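Long-range contacts in SidF, inhibitor of growth family, member 3 (Legionella pneumophila subsp. pneumophila, PDB 4FYE), which acts as a phosphoinositide phosphatase, probably removing the 3-phosphate from phosphatidylinositol 3,4,5-trisphosphate at the membrane: residues A[243-251]-A[262-273]; A[355-363]-A[641-652]. The protein carries 1 engineered substitution. One frame throughout, in Å; residues are numbered along the deposited sequence.

Contact 1. Residues A[243-251]-A[262-273]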
loop_
_atom_site.group_PDB
_atom_site.type_symbol
_atom_site.label_atom_id
_atom_site.label_comp_id
_atom_site.label_asym_id
_atom_site.label_seq_id
_atom_site.Cartn_x
_atom_site.Cartn_y
_atom_site.Cartn_z
ATOM N N ASN A 243 -12.952 -1.029 -3.171
ATOM C CA ASN A 243 -11.609 -1.437 -2.761
ATOM C C ASN A 243 -11.513 -2.011 -1.328
ATOM O O ASN A 243 -12.386 -1.808 -0.465
ATOM C CB ASN A 243 -10.649 -0.246 -2.902
ATOM C CG ASN A 243 -10.264 -0.004 -4.339
ATOM O OD1 ASN A 243 -9.842 -0.936 -5.021
ATOM N ND2 ASN A 243 -10.431 1.238 -4.821
ATOM N N SER A 244 -10.448 -2.738 -1.064
ATOM C CA SER A 244 -10.225 -3.103 0.319
ATOM C C SER A 244 -8.756 -3.279 0.602
ATOM O O SER A 244 -7.899 -3.305 -0.317
ATOM C CB SER A 244 -11.114 -4.292 0.827
ATOM O OG SER A 244 -10.889 -5.510 0.118
ATOM N N SER A 245 -8.506 -3.356 1.905
ATOM C CA SER A 245 -7.176 -3.303 2.474
ATOM C C SER A 245 -6.453 -1.981 2.071
ATOM O O SER A 245 -5.219 -1.977 1.955
ATOM C CB SER A 245 -6.405 -4.610 2.124
ATOM O OG SER A 245 -4.988 -4.448 2.062
ATOM N N MET A 246 -7.202 -0.876 1.854
ATOM C CA MET A 246 -6.527 0.419 1.588
ATOM C C MET A 246 -6.317 1.192 2.843
ATOM O O MET A 246 -7.255 1.561 3.539
ATOM C CB MET A 246 -7.211 1.311 0.554
ATOM C CG MET A 246 -6.231 2.182 -0.197
ATOM S SD MET A 246 -6.954 2.957 -1.644
ATOM C CE MET A 246 -5.633 4.122 -1.982
ATOM N N ALA A 247 -5.061 1.460 3.125
ATOM C CA ALA A 247 -4.752 2.274 4.263
ATOM C C ALA A 247 -3.714 3.332 3.889
ATOM O O ALA A 247 -2.884 3.136 2.972
ATOM C CB ALA A 247 -4.183 1.375 5.384
ATOM N N ARG A 248 -3.726 4.406 4.651
ATOM C CA ARG A 248 -2.830 5.493 4.471
ATOM C C ARG A 248 -1.695 5.150 5.437
ATOM O O ARG A 248 -1.923 4.889 6.638
ATOM C CB ARG A 248 -3.517 6.791 4.915
ATOM C CG ARG A 248 -2.614 8.027 4.891
ATOM C CD ARG A 248 -2.528 8.552 3.408
ATOM N NE ARG A 248 -1.903 9.844 3.444
ATOM C CZ ARG A 248 -2.567 10.971 3.668
ATOM N NH1 ARG A 248 -3.886 10.934 3.779
ATOM N NH2 ARG A 248 -1.906 12.126 3.774
ATOM N N MET A 249 -0.490 5.164 4.917
ATOM C CA MET A 249 0.692 4.813 5.683
ATOM C C MET A 249 1.530 6.076 5.970
ATOM O O MET A 249 1.992 6.759 5.050
ATOM C CB MET A 249 1.520 3.826 4.909
ATOM C CG MET A 249 2.807 3.432 5.588
ATOM S SD MET A 249 3.399 1.844 4.902
ATOM C CE MET A 249 4.313 2.524 3.548
ATOM N N ILE A 250 1.682 6.389 7.250
ATOM C CA ILE A 250 2.438 7.525 7.682
ATOM C C ILE A 250 3.548 7.048 8.633
ATOM O O ILE A 250 3.303 6.254 9.519
ATOM C CB ILE A 250 1.570 8.413 8.502
ATOM C CG1 ILE A 250 0.242 8.658 7.797
ATOM C CG2 ILE A 250 2.329 9.699 8.784
ATOM C CD1 ILE A 250 0.355 9.643 6.661
ATOM N N ALA A 251 4.754 7.582 8.479
ATOM C CA ALA A 251 5.843 7.260 9.384
ATOM C C ALA A 251 6.525 8.563 9.713
ATOM O O ALA A 251 6.653 9.425 8.858
ATOM C CB ALA A 251 6.819 6.318 8.707
ATOM N N ILE A 262 6.869 14.348 9.596
ATOM C CA ILE A 262 6.401 13.222 8.856
ATOM C C ILE A 262 7.467 12.901 7.837
ATOM O O ILE A 262 7.788 13.759 7.042
ATOM C CB ILE A 262 5.029 13.538 8.213
ATOM C CG1 ILE A 262 3.935 13.599 9.309
ATOM C CG2 ILE A 262 4.631 12.429 7.257
ATOM C CD1 ILE A 262 2.553 13.937 8.795
ATOM N N HIS A 263 8.043 11.690 7.868
ATOM C CA HIS A 263 9.098 11.308 6.905
ATOM C C HIS A 263 8.570 10.461 5.769
ATOM O O HIS A 263 9.275 10.233 4.798
ATOM C CB HIS A 263 10.284 10.573 7.578
ATOM C CG HIS A 263 10.734 11.199 8.871
ATOM N ND1 HIS A 263 11.337 12.427 8.935
ATOM C CD2 HIS A 263 10.631 10.747 10.191
ATOM C CE1 HIS A 263 11.611 12.724 10.214
ATOM N NE2 HIS A 263 11.170 11.708 10.986
ATOM N N HIS A 264 7.343 9.978 5.867
ATOM C CA HIS A 264 6.753 9.190 4.786
ATOM C C HIS A 264 5.252 9.219 4.858
ATOM O O HIS A 264 4.634 9.082 5.945
ATOM C CB HIS A 264 7.254 7.755 4.826
ATOM C CG HIS A 264 6.685 6.872 3.739
ATOM N ND1 HIS A 264 7.101 6.939 2.464
ATOM C CD2 HIS A 264 5.736 5.870 3.786
ATOM C CE1 HIS A 264 6.450 6.051 1.716
ATOM N NE2 HIS A 264 5.608 5.384 2.524
ATOM N N ASP A 265 4.656 9.320 3.682
ATOM C CA ASP A 265 3.235 9.436 3.513
ATOM C C ASP A 265 2.834 8.791 2.142
ATOM O O ASP A 265 3.107 9.362 1.073
ATOM C CB ASP A 265 2.873 10.917 3.575
ATOM C CG ASP A 265 1.357 11.152 3.382
ATOM O OD1 ASP A 265 0.657 10.252 2.801
ATOM O OD2 ASP A 265 0.862 12.212 3.850
ATOM N N SER A 266 2.241 7.597 2.173
ATOM C CA SER A 266 1.870 6.901 0.966
ATOM C C SER A 266 0.745 5.952 1.286
ATOM O O SER A 266 0.093 6.081 2.357
ATOM C CB SER A 266 3.067 6.166 0.364
ATOM O OG SER A 266 3.460 5.000 1.078
ATOM N N PHE A 267 0.494 5.004 0.382
ATOM C CA PHE A 267 -0.625 4.092 0.583
ATOM C C PHE A 267 -0.179 2.661 0.714
ATOM O O PHE A 267 0.663 2.153 -0.052
ATOM C CB PHE A 267 -1.652 4.179 -0.582
ATOM C CG PHE A 267 -2.529 5.387 -0.533
ATOM C CD1 PHE A 267 -3.543 5.495 0.441
ATOM C CD2 PHE A 267 -2.361 6.432 -1.470
ATOM C CE1 PHE A 267 -4.360 6.617 0.520
ATOM C CE2 PHE A 267 -3.185 7.558 -1.423
ATOM C CZ PHE A 267 -4.155 7.677 -0.394
ATOM N N SER A 268 -0.783 1.968 1.657
ATOM C CA SER A 268 -0.675 0.520 1.624
ATOM C C SER A 268 -1.937 0.035 0.955
ATOM O O SER A 268 -3.067 0.326 1.419
ATOM C CB SER A 268 -0.525 -0.069 3.037
ATOM O OG SER A 268 -1.048 -1.376 3.127
ATOM N N GLY A 269 -1.776 -0.699 -0.132
ATOM C CA GLY A 269 -2.893 -1.040 -0.978
ATOM C C GLY A 269 -3.082 0.037 -2.021
ATOM O O GLY A 269 -2.239 0.895 -2.188
ATOM N N PRO A 270 -4.176 -0.029 -2.754
ATOM C CA PRO A 270 -5.199 -1.039 -2.538
ATOM C C PRO A 270 -4.731 -2.399 -3.009
ATOM O O PRO A 270 -3.788 -2.512 -3.778
ATOM C CB PRO A 270 -6.339 -0.552 -3.415
ATOM C CG PRO A 270 -5.656 0.122 -4.542
ATOM C CD PRO A 270 -4.367 0.679 -4.024
ATOM N N GLY A 271 -5.420 -3.429 -2.554
ATOM C CA GLY A 271 -5.079 -4.782 -2.921
ATOM C C GLY A 271 -5.677 -4.859 -4.296
ATOM O O GLY A 271 -5.881 -3.823 -4.907
ATOM N N ALA A 272 -5.915 -6.043 -4.827
ATOM C CA ALA A 272 -6.399 -6.089 -6.187
ATOM C C ALA A 272 -7.657 -5.237 -6.266
ATOM O O ALA A 272 -8.521 -5.279 -5.393
ATOM C CB ALA A 272 -6.692 -7.515 -6.597
ATOM N N ARG A 273 -7.729 -4.449 -7.328
ATOM C CA ARG A 273 -8.796 -3.491 -7.539
ATOM C C ARG A 273 -9.930 -4.243 -8.149
ATOM O O ARG A 273 -10.969 -3.688 -8.465
ATOM C CB ARG A 273 -8.357 -2.433 -8.533
ATOM C CG ARG A 273 -7.623 -1.266 -7.923
ATOM C CD ARG A 273 -6.616 -0.718 -8.901
ATOM N NE ARG A 273 -5.317 -0.598 -8.277
ATOM C CZ ARG A 273 -4.623 0.525 -8.233
ATOM N NH1 ARG A 273 -5.108 1.620 -8.782
ATOM N NH2 ARG A 273 -3.448 0.549 -7.639
#

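Contact 2. Residues A[355-363]-A[641-652]. Engineered in segment 641-652: Ser646 (natural residue Cys). With PO4 (phosphate ion), chain B.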
loop_
_atom_site.group_PDB
_atom_site.type_symbol
_atom_site.label_atom_id
_atom_site.label_comp_id
_atom_site.label_asym_id
_atom_site.label_seq_id
_atom_site.Cartn_x
_atom_site.Cartn_y
_atom_site.Cartn_z
ATOM N N THR A 355 -1.505 12.455 -9.273
ATOM C CA THR A 355 -0.718 11.413 -9.977
ATOM C C THR A 355 -0.432 10.154 -9.176
ATOM O O THR A 355 0.063 10.205 -8.064
ATOM C CB THR A 355 0.446 11.949 -10.858
ATOM O OG1 THR A 355 1.601 11.080 -10.794
ATOM C CG2 THR A 355 0.805 13.399 -10.598
ATOM N N GLU A 356 -0.831 9.007 -9.719
ATOM C CA GLU A 356 -0.637 7.763 -9.021
ATOM C C GLU A 356 0.544 6.975 -9.562
ATOM O O GLU A 356 0.634 6.772 -10.772
ATOM C CB GLU A 356 -1.884 6.919 -9.107
ATOM C CG GLU A 356 -1.765 5.608 -8.354
ATOM C CD GLU A 356 -2.883 4.581 -8.667
ATOM O OE1 GLU A 356 -2.787 3.474 -8.070
ATOM O OE2 GLU A 356 -3.857 4.860 -9.454
ATOM N N CYS A 357 1.433 6.524 -8.663
ATOM C CA CYS A 357 2.520 5.604 -9.017
ATOM C C CYS A 357 2.278 4.240 -8.331
ATOM O O CYS A 357 2.453 4.078 -7.118
ATOM C CB CYS A 357 3.885 6.184 -8.609
ATOM S SG CYS A 357 5.279 5.020 -8.901
ATOM N N TYR A 358 1.846 3.264 -9.095
ATOM C CA TYR A 358 1.486 1.979 -8.521
ATOM C C TYR A 358 2.697 1.052 -8.666
ATOM O O TYR A 358 3.003 0.623 -9.746
ATOM C CB TYR A 358 0.205 1.477 -9.219
ATOM C CG TYR A 358 -0.226 0.107 -8.825
ATOM C CD1 TYR A 358 -0.116 -0.340 -7.510
ATOM C CD2 TYR A 358 -0.793 -0.750 -9.751
ATOM C CE1 TYR A 358 -0.528 -1.624 -7.158
ATOM C CE2 TYR A 358 -1.164 -2.036 -9.413
ATOM C CZ TYR A 358 -1.027 -2.478 -8.125
ATOM O OH TYR A 358 -1.440 -3.772 -7.799
ATOM N N THR A 359 3.457 0.777 -7.617
ATOM C CA THR A 359 4.514 -0.236 -7.826
ATOM C C THR A 359 3.974 -1.619 -7.438
ATOM O O THR A 359 3.907 -1.983 -6.277
ATOM C CB THR A 359 5.807 0.097 -7.105
ATOM O OG1 THR A 359 5.468 0.419 -5.799
ATOM C CG2 THR A 359 6.492 1.392 -7.741
ATOM N N GLN A 360 3.556 -2.370 -8.442
ATOM C CA GLN A 360 2.992 -3.693 -8.193
ATOM C C GLN A 360 4.128 -4.710 -8.077
ATOM O O GLN A 360 5.219 -4.527 -8.669
ATOM C CB GLN A 360 2.101 -4.051 -9.372
ATOM C CG GLN A 360 1.247 -5.270 -9.207
ATOM C CD GLN A 360 0.477 -5.588 -10.501
ATOM O OE1 GLN A 360 1.063 -5.675 -11.613
ATOM N NE2 GLN A 360 -0.839 -5.778 -10.360
ATOM N N VAL A 361 3.849 -5.805 -7.380
ATOM C CA VAL A 361 4.880 -6.722 -6.950
ATOM C C VAL A 361 4.476 -8.249 -7.045
ATOM O O VAL A 361 5.162 -9.125 -6.606
ATOM C CB VAL A 361 5.325 -6.176 -5.579
ATOM C CG1 VAL A 361 4.969 -7.075 -4.449
ATOM C CG2 VAL A 361 6.744 -5.640 -5.608
ATOM N N VAL A 362 3.339 -8.506 -7.664
ATOM C CA VAL A 362 2.827 -9.788 -8.230
ATOM C C VAL A 362 3.746 -10.367 -9.342
ATOM O O VAL A 362 4.605 -9.702 -9.832
ATOM C CB VAL A 362 1.449 -9.363 -8.798
ATOM C CG1 VAL A 362 1.226 -9.726 -10.255
ATOM C CG2 VAL A 362 0.272 -9.562 -7.830
ATOM N N THR A 363 3.659 -11.644 -9.686
ATOM C CA THR A 363 4.360 -12.088 -10.884
ATOM C C THR A 363 3.345 -12.397 -12.018
ATOM O O THR A 363 2.769 -13.492 -12.138
ATOM C CB THR A 363 5.640 -12.993 -10.671
ATOM O OG1 THR A 363 5.937 -13.859 -11.814
ATOM C CG2 THR A 363 5.636 -13.730 -9.491
ATOM N N ALA A 641 1.349 10.082 -5.282
ATOM C CA ALA A 641 0.769 9.205 -4.323
ATOM C C ALA A 641 1.233 7.748 -4.648
ATOM O O ALA A 641 0.835 7.213 -5.677
ATOM C CB ALA A 641 -0.731 9.303 -4.412
ATOM N N ASN A 642 2.086 7.119 -3.827
ATOM C CA ASN A 642 2.535 5.735 -4.125
ATOM C C ASN A 642 1.580 4.629 -3.559
ATOM O O ASN A 642 1.422 4.486 -2.321
ATOM C CB ASN A 642 4.009 5.536 -3.697
ATOM C CG ASN A 642 4.429 4.051 -3.664
ATOM O OD1 ASN A 642 4.659 3.496 -2.581
ATOM N ND2 ASN A 642 4.451 3.390 -4.819
ATOM N N THR A 643 0.902 3.914 -4.460
ATOM C CA THR A 643 0.075 2.713 -4.125
ATOM C C THR A 643 0.910 1.431 -4.435
ATOM O O THR A 643 1.765 1.433 -5.317
ATOM C CB THR A 643 -1.207 2.651 -4.986
ATOM O OG1 THR A 643 -0.835 2.673 -6.400
ATOM C CG2 THR A 643 -2.116 3.913 -4.745
ATOM N N LYS A 644 0.625 0.333 -3.736
ATOM C CA LYS A 644 1.457 -0.842 -3.730
ATOM C C LYS A 644 0.677 -2.050 -3.191
ATOM O O LYS A 644 -0.244 -1.931 -2.353
ATOM C CB LYS A 644 2.788 -0.649 -2.960
ATOM C CG LYS A 644 2.623 0.003 -1.642
ATOM C CD LYS A 644 4.001 0.398 -1.101
ATOM C CE LYS A 644 3.900 1.398 0.045
ATOM N NZ LYS A 644 3.371 2.679 -0.539
ATOM N N GLY A 645 1.041 -3.218 -3.731
ATOM C CA GLY A 645 0.062 -4.269 -3.827
ATOM C C GLY A 645 0.442 -5.583 -4.522
ATOM O O GLY A 645 1.318 -5.731 -5.457
ATOM N N SER A 646 -0.335 -6.540 -4.053
ATOM C CA SER A 646 -0.177 -7.917 -4.337
ATOM C C SER A 646 -1.679 -8.226 -4.351
ATOM O O SER A 646 -2.476 -7.271 -4.404
ATOM C CB SER A 646 0.634 -8.549 -3.182
ATOM O OG SER A 646 0.234 -8.199 -1.799
ATOM N N LYS A 647 -2.071 -9.505 -4.294
ATOM C CA LYS A 647 -3.496 -9.871 -4.453
ATOM C C LYS A 647 -4.326 -9.288 -3.317
ATOM O O LYS A 647 -5.120 -8.396 -3.557
ATOM C CB LYS A 647 -3.715 -11.393 -4.632
ATOM C CG LYS A 647 -5.155 -11.772 -4.955
ATOM C CD LYS A 647 -5.281 -13.183 -5.509
ATOM C CE LYS A 647 -6.267 -13.176 -6.692
ATOM N NZ LYS A 647 -6.986 -14.447 -7.029
ATOM N N SER A 648 -4.105 -9.773 -2.099
ATOM C CA SER A 648 -4.790 -9.233 -0.911
ATOM C C SER A 648 -4.014 -8.113 -0.142
ATOM O O SER A 648 -4.554 -7.497 0.769
ATOM C CB SER A 648 -5.070 -10.395 0.053
ATOM O OG SER A 648 -3.826 -10.913 0.552
ATOM N N ASN A 649 -2.733 -7.991 -0.455
ATOM C CA ASN A 649 -1.854 -7.005 0.150
ATOM C C ASN A 649 -1.388 -7.396 1.539
ATOM O O ASN A 649 -0.693 -6.646 2.198
ATOM C CB ASN A 649 -2.499 -5.629 0.192
ATOM C CG ASN A 649 -1.475 -4.530 0.304
ATOM O OD1 ASN A 649 -0.509 -4.499 -0.447
ATOM N ND2 ASN A 649 -1.666 -3.636 1.259
ATOM N N ASN A 650 -1.788 -8.572 1.981
ATOM C CA ASN A 650 -1.322 -9.113 3.244
ATOM C C ASN A 650 0.162 -9.450 3.269
ATOM O O ASN A 650 0.816 -9.303 4.291
ATOM C CB ASN A 650 -2.158 -10.318 3.660
ATOM C CG ASN A 650 -3.524 -9.923 4.161
ATOM O OD1 ASN A 650 -3.683 -8.884 4.788
ATOM N ND2 ASN A 650 -4.517 -10.744 3.878
ATOM N N ASP A 651 0.679 -9.959 2.161
ATOM C CA ASP A 651 2.006 -10.541 2.179
ATOM C C ASP A 651 3.102 -9.814 1.408
ATOM O O ASP A 651 3.924 -9.145 2.002
ATOM C CB ASP A 651 1.913 -12.000 1.752
ATOM C CG ASP A 651 0.689 -12.686 2.321
ATOM O OD1 ASP A 651 0.620 -12.861 3.549
ATOM O OD2 ASP A 651 -0.213 -13.042 1.545
ATOM N N ARG A 652 3.119 -9.948 0.090
ATOM C CA ARG A 652 4.192 -9.368 -0.710
ATOM C C ARG A 652 4.245 -7.850 -0.630
ATOM O O ARG A 652 5.308 -7.265 -0.536
ATOM C CB ARG A 652 4.071 -9.803 -2.167
ATOM C CG ARG A 652 4.834 -11.066 -2.501
ATOM C CD ARG A 652 4.393 -11.641 -3.828
ATOM N NE ARG A 652 2.946 -11.661 -3.958
ATOM C CZ ARG A 652 2.303 -12.148 -5.008
ATOM N NH1 ARG A 652 2.978 -12.650 -6.020
ATOM N NH2 ARG A 652 0.987 -12.133 -5.045
HETATM P P PO4 B . -0.028 -11.523 -1.483
HETATM O O1 PO4 B . 1.493 -11.596 -1.665
HETATM O O2 PO4 B . -0.723 -11.413 -2.835
HETATM O O3 PO4 B . -0.664 -12.741 -0.797
HETATM O O4 PO4 B . -0.379 -10.283 -0.638
HETATM O O HOH W 1 5.778 -11.761 -6.981
#

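Contact 1. Residues A[243-251]-A[262-273]
Ala247, Met249 and Ala251 face Ser268, Ser266 and His264 as hydrogen-bonded pairs of an antiparallel beta hairpin, whose strands lie side by side in a mixed sheet, with strand 199-206 on the other side of 247-254. Each pair exchanges two backbone bonds, Met249 N to Ser266 O being 2.8 Å long. At the far end comes a classic beta bulge: Ala251 O accepts from His263 N at 2.8 Å and from His264 N at 3.1 Å. Past the strands the chains stay together through a weak bond from Gly271 N to Ser244 O, next to a cis peptide before Pro270. Gly269 suits the turn into this loop, since its backbone angles and the nearness of Ser245 O leave no place for a CB.

The charged pair is Arg248 and Asp265. Bent at chi2 (80°), the arginine chain presents NE and NH2 side-on: NE meets OD1 of Asp265 at 2.7 Å and NH2 meets OD2 at 2.8 Å, the two planes only 24° apart. Arg308 and Arg312 also bind this buried carboxylate, and Asp311 takes Arg248 NH1, so the charges are probably balanced across a network.

Side chains pack on both faces. Beside the salt bridge, the extended Met246 chain lays its CE over one face of the Phe267 ring, 3.6 Å from the centroid, while its SD lies against Pro270 CB. Helix 284-311 also packs on Phe267. On the opposite face, Met249 and His264 lie under helix 652-668. The imidazole is tied by a hydrogen bond of 2.6 Å between His264 NE2 and Ser266 OG, and Met249, folded at chi3 (87°), brings its CE to the ring edge, 3.3 Å from His264 NE2.

Contact 2. Residues A[355-363]-A[641-652]
The Tyr358 ring turns an edge to the chain at Thr643 and Lys644, with Lys644 N near the ring plane and 3.9 Å from Tyr358 CD1; Gln360 CB lies over one face, toward the rim. Gly645 suits the position next to Tyr358 OH, where a side chain would be tight. The Arg652 guanidinium has Val362 CA over one face, 3.6 Å from NH1, and the bound phosphate at its edge: NE gives 2.7 Å to O1 of the phosphate and NH2 gives 2.9 Å to O2. A water joins Arg652 NH1, the nitrogen turned away from the phosphate, to Val361 O.

Segment 641-652 leaves its strand in a loop that wraps the phosphate, with Lys647 N, Asp651 N and Arg652 N as backbone donors. Engineered Ser646, a cysteine in nature, and Arg652 mark the ends of a sequence that fits the CX5R P-loop of cysteine-dependent phosphatases; the ion probably sits where the substrate phosphate would.

Upstream, the strands run parallel. Thr643 OG1 lies between its backbone N and carbonyl carbon (chi1 56°), where it donates to the anti lone pair of Glu356 OE1 at 2.7 Å; Tyr410 binds the other oxygen. On the other face of the sheet, Asn642 ND2 bridges Cys357 O at 3.1 Å and Thr359 OG1 at 3.3 Å. Thr643 N reaches Cys357 O too, from the opposite side of its plane. Farther along, Val361 N donates to Gly645 O.

Strand 353-360 lies between 641-645 and 402-416, and the far side of 641-645 meets Phe267 of strand 260-268. Helix 284-311 packs on Glu356 and Ala641, helix 373-387 on Tyr358 and Val362, and helix 652-668 starts at Arg652, directly after the phosphate loop.

In the fold
Contact 1 and contact 2 lie with centres about 9 Å apart and join two sheets. The seam is where segment 262-273 meets segment 641-652: Phe267 N bonds to Asn642 O at 2.9 Å, Lys644 NZ probably bonds to Phe267 O, at 2.8 Å, besides holding Ser266 OG and Asn642 OD1, and Ala272 N donates to Lys647 O at 2.8 Å. Arg273 ties contact 1 to strand 353-360 as well, through a salt bridge to Glu356 and a cation-pi contact with Tyr358, although Gln298 also holds its guanidinium. The loop that follows the hairpin thus lies against the phosphate-binding loop, while Val361 and Val362 meet Arg652 in contact 2.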